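Long-range contacts in RTX toxin (Vibrio vulnificus CMCP6, PDB 6A7H), which probably acts as an endopeptidase specific for Ras and Rap1, inactivating these small GTPases: residues A413-A418 against P451-R456; D267-R272 against R456-A461; G304-E309 against A433-A438. All coordinates share one frame; numbering follows the deposited sequence.

Contact 1: residues A413-A418 against P451-R456; sequences AANNIA and PGITHR
N415 reaches from helix 405-422 to the turn that leads into helix 453-457, and its atoms meet R456, I453 and P451 in turn. N415 CB lies 3.9 Å from R456 NH1, set obliquely to the guanidinium. Beyond CG the amide divides. With chi2 at -10°, OD1 nearly eclipses CA, so ND2 projects farthest from its own helix. OD1 rests on the branch of I453, 3.3 Å from I453 CD1 and 3.5 Å from I453 CG1, an apolar contact for a polar oxygen. ND2 does the polar work: it donates to P451 O over 2.8 Å in a nearly straight bond (N-H...O 166°). The oxygen sits in the amide plane of N415, although the donor itself is tilted from the plane of the P451 carbonyl. One strong bond therefore fixes which way the amide is flipped.

I453 turns CG1 anti to its carbonyl carbon (chi1 -67°), which carries CD1 toward the other helix, 4.0 Å from A418 CB and 3.9 Å from A414 O. N416, farther out, gives its ND2 to Q253 on helix 240-263.

G452, directly after the carbonyl that N415 holds, is the N-cap of the short helix. G452 N donates to H455 ND1 (3.0 Å), in the ring plane of the imidazole, and R456 N returns to G452 O. The arrangement is a helix N-terminus with glycine at the N-cap, its N bonded to the side chain three residues on, and tied by an asparagine to a helix packed on the parallel sheet.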
# COMPACT_ATOMS: atom_id res chain seq x y z
N ALA A 413 5.34 2.86 -4.75
CA ALA A 413 5.72 1.85 -3.78
C ALA A 413 6.73 0.86 -4.36
O ALA A 413 7.69 0.48 -3.69
CB ALA A 413 4.48 1.12 -3.27
N ALA A 414 6.53 0.46 -5.61
CA ALA A 414 7.50 -0.42 -6.28
C ALA A 414 8.86 0.26 -6.45
O ALA A 414 9.89 -0.41 -6.38
CB ALA A 414 6.96 -0.91 -7.64
N ASN A 415 8.87 1.57 -6.68
CA ASN A 415 10.13 2.29 -6.77
C ASN A 415 10.90 2.22 -5.45
O ASN A 415 12.11 2.03 -5.43
CB ASN A 415 9.90 3.75 -7.17
CG ASN A 415 9.85 3.95 -8.69
OD1 ASN A 415 10.18 3.04 -9.46
ND2 ASN A 415 9.43 5.13 -9.12
N ASN A 416 10.17 2.35 -4.34
CA ASN A 416 10.77 2.27 -3.01
C ASN A 416 11.34 0.89 -2.67
O ASN A 416 12.42 0.79 -2.11
CB ASN A 416 9.76 2.68 -1.95
CG ASN A 416 9.92 4.12 -1.55
OD1 ASN A 416 11.01 4.68 -1.68
ND2 ASN A 416 8.85 4.73 -1.06
N ILE A 417 10.59 -0.16 -3.01
CA ILE A 417 11.06 -1.53 -2.83
C ILE A 417 12.36 -1.71 -3.60
O ILE A 417 13.34 -2.24 -3.07
CB ILE A 417 10.03 -2.58 -3.33
CG1 ILE A 417 8.66 -2.38 -2.68
CG2 ILE A 417 10.53 -4.00 -3.08
CD1 ILE A 417 8.69 -2.42 -1.21
N ALA A 418 12.35 -1.27 -4.85
CA ALA A 418 13.50 -1.45 -5.74
C ALA A 418 14.73 -0.78 -5.17
O ALA A 418 15.83 -1.34 -5.21
CB ALA A 418 13.19 -0.90 -7.12
N PRO A 451 8.72 8.82 -11.57
CA PRO A 451 9.88 8.28 -12.29
C PRO A 451 9.72 6.79 -12.59
O PRO A 451 9.15 6.07 -11.79
CB PRO A 451 11.05 8.49 -11.32
CG PRO A 451 10.60 9.55 -10.40
CD PRO A 451 9.11 9.39 -10.27
N GLY A 452 10.23 6.32 -13.72
CA GLY A 452 10.25 4.88 -13.95
C GLY A 452 11.31 4.16 -13.11
O GLY A 452 12.26 4.76 -12.60
N ILE A 453 11.14 2.84 -12.97
CA ILE A 453 12.13 2.00 -12.31
C ILE A 453 13.50 2.23 -12.92
O ILE A 453 14.51 2.30 -12.20
CB ILE A 453 11.74 0.52 -12.42
CG1 ILE A 453 10.48 0.25 -11.60
CG2 ILE A 453 12.87 -0.38 -11.96
CD1 ILE A 453 10.74 -0.14 -10.15
N THR A 454 13.53 2.36 -14.25
CA THR A 454 14.76 2.63 -14.99
C THR A 454 15.43 3.89 -14.46
O THR A 454 16.62 3.88 -14.16
CB THR A 454 14.50 2.79 -16.49
OG1 THR A 454 13.44 3.74 -16.67
CG2 THR A 454 14.06 1.46 -17.09
N HIS A 455 14.64 4.96 -14.36
CA HIS A 455 15.14 6.23 -13.82
C HIS A 455 15.65 6.08 -12.40
O HIS A 455 16.70 6.61 -12.04
CB HIS A 455 14.05 7.31 -13.84
CG HIS A 455 13.58 7.69 -15.21
ND1 HIS A 455 12.25 7.64 -15.58
CD2 HIS A 455 14.26 8.11 -16.30
CE1 HIS A 455 12.14 8.01 -16.85
NE2 HIS A 455 13.34 8.31 -17.30
N ARG A 456 14.90 5.37 -11.56
CA ARG A 456 15.29 5.31 -10.16
C ARG A 456 16.59 4.51 -9.93
O ARG A 456 17.36 4.84 -9.03
CB ARG A 456 14.14 4.77 -9.30
CG ARG A 456 13.61 5.86 -8.38
CD ARG A 456 14.61 6.02 -7.26
NE ARG A 456 14.32 7.07 -6.30
CZ ARG A 456 13.37 7.03 -5.38
NH1 ARG A 456 12.54 6.00 -5.32
NH2 ARG A 456 13.23 8.05 -4.55

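Contact 2: residues D267-R272 against R456-A461; sequences DAWDRR and RLDLPA
W269, on helix 266-273, extends its indole edge to the backbone that follows helix 453-457. NE1 of W269 donates to L459 O at 2.9 Å, with an N-H...O angle of 160°, and the oxygen lies close to the indole plane at the ring's edge. The indole nitrogen, however, stands well above the L459 carbonyl plane, so the bond is straight for the donor but not directed at a lone pair. The torsion chi1 of -169° places CG opposite the backbone N and swings the ring out of its own helix, bringing W269 CD1 to 4.1 Å from D458 CA, again at the edge. On the benzo ring, next to CE2, W269 CZ2 lies 4.4 Å from P460 CA in an oblique approach.

D458 and R272 form the second link. D458 also holds CG anti to its backbone N, and the R272 chain, bent at chi3, brings NH1 to 3.2 Å from D458 OD2. The oxygen meets the guanidinium at its edge, yet the guanidinium and carboxylate planes are 61° apart; the hydrogen bond within this salt bridge is weak, and the arrangement is single-pronged. R272 CD adds a contact of 3.9 Å to D458 OD1. R272 NH2 also has a long, weak ion pair with D301.

D458 has positive phi and closes a Schellman motif at the end of helix 453-457; the chain beyond it presents L459 O to W269 NE1. Around this turn, H455 of that helix meets the W269 ring edge-to-face, Y273 OH bonds to D458 O, and the L459 side chain packs on F431 of strand 430-436.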
# COMPACT_ATOMS: atom_id res chain seq x y z
N ASP A 267 17.99 13.96 -16.01
CA ASP A 267 18.85 14.58 -17.02
C ASP A 267 19.97 13.63 -17.41
O ASP A 267 20.22 13.40 -18.60
CB ASP A 267 19.44 15.91 -16.54
CG ASP A 267 18.45 17.08 -16.67
OD1 ASP A 267 17.42 16.92 -17.36
OD2 ASP A 267 18.71 18.16 -16.09
N ALA A 268 20.64 13.07 -16.40
CA ALA A 268 21.71 12.11 -16.66
C ALA A 268 21.16 10.81 -17.28
O ALA A 268 21.79 10.23 -18.16
CB ALA A 268 22.50 11.81 -15.39
N TRP A 269 19.99 10.35 -16.86
CA TRP A 269 19.45 9.13 -17.45
C TRP A 269 19.23 9.30 -18.95
O TRP A 269 19.55 8.41 -19.74
CB TRP A 269 18.15 8.70 -16.78
CG TRP A 269 17.72 7.33 -17.19
CD1 TRP A 269 17.95 6.17 -16.51
CD2 TRP A 269 17.01 6.96 -18.38
NE1 TRP A 269 17.43 5.10 -17.20
CE2 TRP A 269 16.84 5.56 -18.35
CE3 TRP A 269 16.49 7.68 -19.46
CZ2 TRP A 269 16.18 4.85 -19.37
CZ3 TRP A 269 15.83 6.98 -20.49
CH2 TRP A 269 15.69 5.58 -20.43
N ASP A 270 18.70 10.46 -19.35
CA ASP A 270 18.46 10.71 -20.77
C ASP A 270 19.77 10.87 -21.57
O ASP A 270 19.82 10.49 -22.74
CB ASP A 270 17.57 11.94 -20.96
CG ASP A 270 16.08 11.60 -20.91
OD1 ASP A 270 15.73 10.40 -20.96
OD2 ASP A 270 15.25 12.54 -20.84
N ARG A 271 20.81 11.42 -20.95
CA ARG A 271 22.14 11.47 -21.59
C ARG A 271 22.71 10.07 -21.85
O ARG A 271 23.22 9.80 -22.94
CB ARG A 271 23.13 12.27 -20.74
CG ARG A 271 22.92 13.77 -20.78
CD ARG A 271 23.83 14.49 -19.79
NE ARG A 271 25.24 14.25 -20.05
CZ ARG A 271 25.95 14.87 -21.00
NH1 ARG A 271 25.37 15.77 -21.78
NH2 ARG A 271 27.23 14.58 -21.17
N ARG A 272 22.64 9.19 -20.84
CA ARG A 272 23.18 7.84 -20.94
C ARG A 272 22.35 6.94 -21.85
O ARG A 272 22.91 6.15 -22.60
CB ARG A 272 23.28 7.17 -19.56
CG ARG A 272 24.36 7.68 -18.64
CD ARG A 272 24.56 6.71 -17.46
NE ARG A 272 25.45 5.59 -17.79
CZ ARG A 272 25.72 4.57 -16.97
NH1 ARG A 272 25.16 4.51 -15.76
NH2 ARG A 272 26.55 3.61 -17.35
N ARG A 456 14.90 5.37 -11.56
CA ARG A 456 15.29 5.31 -10.16
C ARG A 456 16.59 4.51 -9.93
O ARG A 456 17.36 4.84 -9.03
CB ARG A 456 14.14 4.77 -9.30
CG ARG A 456 13.61 5.86 -8.38
CD ARG A 456 14.61 6.02 -7.26
NE ARG A 456 14.32 7.07 -6.30
CZ ARG A 456 13.37 7.03 -5.38
NH1 ARG A 456 12.54 6.00 -5.32
NH2 ARG A 456 13.23 8.05 -4.55
N LEU A 457 16.86 3.51 -10.78
CA LEU A 457 18.05 2.66 -10.63
C LEU A 457 19.17 2.96 -11.62
O LEU A 457 20.17 2.23 -11.67
CB LEU A 457 17.66 1.19 -10.75
CG LEU A 457 16.62 0.65 -9.76
CD1 LEU A 457 16.28 -0.77 -10.08
CD2 LEU A 457 17.12 0.78 -8.32
N ASP A 458 19.01 4.02 -12.42
CA ASP A 458 20.01 4.43 -13.41
C ASP A 458 20.34 3.30 -14.41
O ASP A 458 21.50 3.06 -14.74
CB ASP A 458 21.28 4.93 -12.70
CG ASP A 458 22.25 5.66 -13.64
OD1 ASP A 458 21.81 6.17 -14.70
OD2 ASP A 458 23.45 5.74 -13.32
N LEU A 459 19.31 2.63 -14.90
CA LEU A 459 19.50 1.52 -15.84
C LEU A 459 18.59 1.62 -17.06
O LEU A 459 17.51 2.21 -17.00
CB LEU A 459 19.27 0.19 -15.13
CG LEU A 459 20.24 -0.19 -14.01
CD1 LEU A 459 19.82 -1.53 -13.39
CD2 LEU A 459 21.66 -0.23 -14.52
N PRO A 460 19.02 1.03 -18.19
CA PRO A 460 18.16 0.95 -19.37
C PRO A 460 17.13 -0.17 -19.24
O PRO A 460 17.32 -1.10 -18.45
CB PRO A 460 19.14 0.66 -20.50
CG PRO A 460 20.21 -0.16 -19.83
CD PRO A 460 20.34 0.42 -18.44
N ALA A 461 16.03 -0.08 -19.97
CA ALA A 461 15.05 -1.17 -19.97
C ALA A 461 15.40 -2.13 -21.11
O ALA A 461 15.65 -1.69 -22.23
CB ALA A 461 13.63 -0.63 -20.13

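Contact 3: residues G304-E309 against A433-A438; sequences GLLIGE and AIYGKA
I307 and A433 are joined in the backbone ladder of two parallel strands, 304-309 and 433-436, and with E309 they have the most surface covered by it. I307 N donates to A433 O at 2.9 Å and 177°, while A433 N bonds to L305 O; I307 O then accepts Y435 N at 3.0 Å. I307 is thus held through both its N and its O. E309 N continues the series to Y435 O, and the last rung, K437 N to E309 O at 3.3 Å, is weak, as strand gives way to helix. The axes of the two short strands are inclined at 37°.

Side chains follow the bridges. A433 CB lies 4.1 Å from L306 CD2, and L306 CD2 also packs 4.0 Å from Y435 CE1, obliquely to the ring; helices 405-422 and 453-457 cover this face. The other face carries I307 and I434, which meet at 4.2 Å between I307 CB and I434 CG1. Next along it E309 stretches out, CG opposite the backbone N (chi1 -179°) and the chain extended beyond, so that E309 OE1 passes I434 CG2 at 4.0 Å and goes on to H340 NE2, with which it is hydrogen-bonded. Helix 316-323 touches this side through L318.

The chemistry is therefore divided: main-chain bonds set the register, apolar side chains pack on both faces, aromatic Y435 among them on one, and polarity is concentrated at the C-terminal end of the ladder, where a carboxylate hydrogen-bonded to H340 stands beside a buried isoleucine.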
# COMPACT_ATOMS: atom_id res chain seq x y z
N GLY A 304 23.03 -3.67 -12.36
CA GLY A 304 22.13 -4.76 -12.65
C GLY A 304 21.52 -4.73 -14.04
O GLY A 304 21.87 -3.88 -14.87
N LEU A 305 20.62 -5.69 -14.29
CA LEU A 305 19.84 -5.78 -15.52
C LEU A 305 18.36 -5.62 -15.25
O LEU A 305 17.84 -6.21 -14.31
CB LEU A 305 20.03 -7.14 -16.19
CG LEU A 305 21.38 -7.62 -16.67
CD1 LEU A 305 21.13 -8.82 -17.55
CD2 LEU A 305 22.04 -6.52 -17.45
N LEU A 306 17.68 -4.86 -16.11
CA LEU A 306 16.22 -4.75 -16.04
C LEU A 306 15.61 -5.38 -17.27
O LEU A 306 15.80 -4.90 -18.39
CB LEU A 306 15.78 -3.28 -15.92
CG LEU A 306 16.17 -2.53 -14.64
CD1 LEU A 306 15.79 -1.05 -14.72
CD2 LEU A 306 15.54 -3.18 -13.42
N ILE A 307 14.88 -6.47 -17.07
CA ILE A 307 14.25 -7.13 -18.19
C ILE A 307 12.73 -6.95 -18.18
O ILE A 307 12.08 -7.20 -17.18
CB ILE A 307 14.59 -8.62 -18.22
CG1 ILE A 307 16.11 -8.78 -18.32
CG2 ILE A 307 13.89 -9.28 -19.40
CD1 ILE A 307 16.58 -10.23 -18.40
N GLY A 308 12.19 -6.51 -19.31
CA GLY A 308 10.76 -6.29 -19.43
C GLY A 308 9.99 -7.57 -19.73
O GLY A 308 10.51 -8.49 -20.36
N GLU A 309 8.75 -7.62 -19.26
CA GLU A 309 7.84 -8.71 -19.59
C GLU A 309 6.55 -8.09 -20.08
O GLU A 309 6.04 -7.15 -19.47
CB GLU A 309 7.59 -9.64 -18.40
CG GLU A 309 6.65 -10.80 -18.73
CD GLU A 309 6.37 -11.74 -17.55
OE1 GLU A 309 7.34 -12.22 -16.90
OE2 GLU A 309 5.18 -12.03 -17.30
N ALA A 433 16.54 -8.19 -12.64
CA ALA A 433 15.19 -8.04 -12.18
C ALA A 433 14.25 -8.08 -13.38
O ALA A 433 14.58 -7.59 -14.46
CB ALA A 433 15.03 -6.75 -11.40
N ILE A 434 13.09 -8.70 -13.20
CA ILE A 434 12.10 -8.77 -14.26
C ILE A 434 10.86 -7.99 -13.85
O ILE A 434 10.18 -8.36 -12.88
CB ILE A 434 11.74 -10.22 -14.58
CG1 ILE A 434 12.98 -10.97 -15.10
CG2 ILE A 434 10.63 -10.27 -15.62
CD1 ILE A 434 12.83 -12.47 -15.11
N TYR A 435 10.58 -6.91 -14.58
CA TYR A 435 9.41 -6.05 -14.39
C TYR A 435 8.46 -6.08 -15.59
O TYR A 435 8.88 -6.30 -16.73
CB TYR A 435 9.83 -4.61 -14.15
CG TYR A 435 10.42 -4.31 -12.79
CD1 TYR A 435 11.76 -4.55 -12.51
CD2 TYR A 435 9.64 -3.74 -11.80
CE1 TYR A 435 12.29 -4.26 -11.26
CE2 TYR A 435 10.16 -3.45 -10.55
CZ TYR A 435 11.47 -3.71 -10.28
OH TYR A 435 11.94 -3.40 -9.04
N GLY A 436 7.18 -5.82 -15.34
CA GLY A 436 6.26 -5.53 -16.43
C GLY A 436 6.67 -4.20 -17.04
O GLY A 436 7.17 -3.31 -16.34
N LYS A 437 6.46 -4.06 -18.35
CA LYS A 437 7.00 -2.89 -19.06
C LYS A 437 6.44 -1.54 -18.60
O LYS A 437 7.06 -0.50 -18.84
CB LYS A 437 6.80 -3.05 -20.58
CG LYS A 437 7.88 -3.89 -21.25
CD LYS A 437 8.04 -3.62 -22.76
CE LYS A 437 6.79 -3.03 -23.40
NZ LYS A 437 7.06 -2.58 -24.80
N ALA A 438 5.30 -1.55 -17.92
CA ALA A 438 4.66 -0.32 -17.49
C ALA A 438 5.40 0.34 -16.31
O ALA A 438 5.39 1.56 -16.17
CB ALA A 438 3.21 -0.58 -17.11

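All three contacts belong to the region related to the Pasteurella multocida toxin C2 domain, on one side of the chain's centre, with centres 11 to 14 Å apart. Their segments come in the order 267-272, 304-309, 413-418, 433-438, 451-456 and 456-461: contact 2 spans the other two, whose segments alternate. Contact 3 is the parallel sheet pairing; contact 1 joins helices 405-422 and 453-457 over its Y435 face, I453 CD1 lying 3.4 Å from Y435 CE2. Contact 2 shares R456 and helix 453-457 with contact 1, and L459 CB packs 3.7 Å from L306 CD1. Helix 453-457 thus unites sheet, helix 405-422 and outer helix 266-273 in one packed unit.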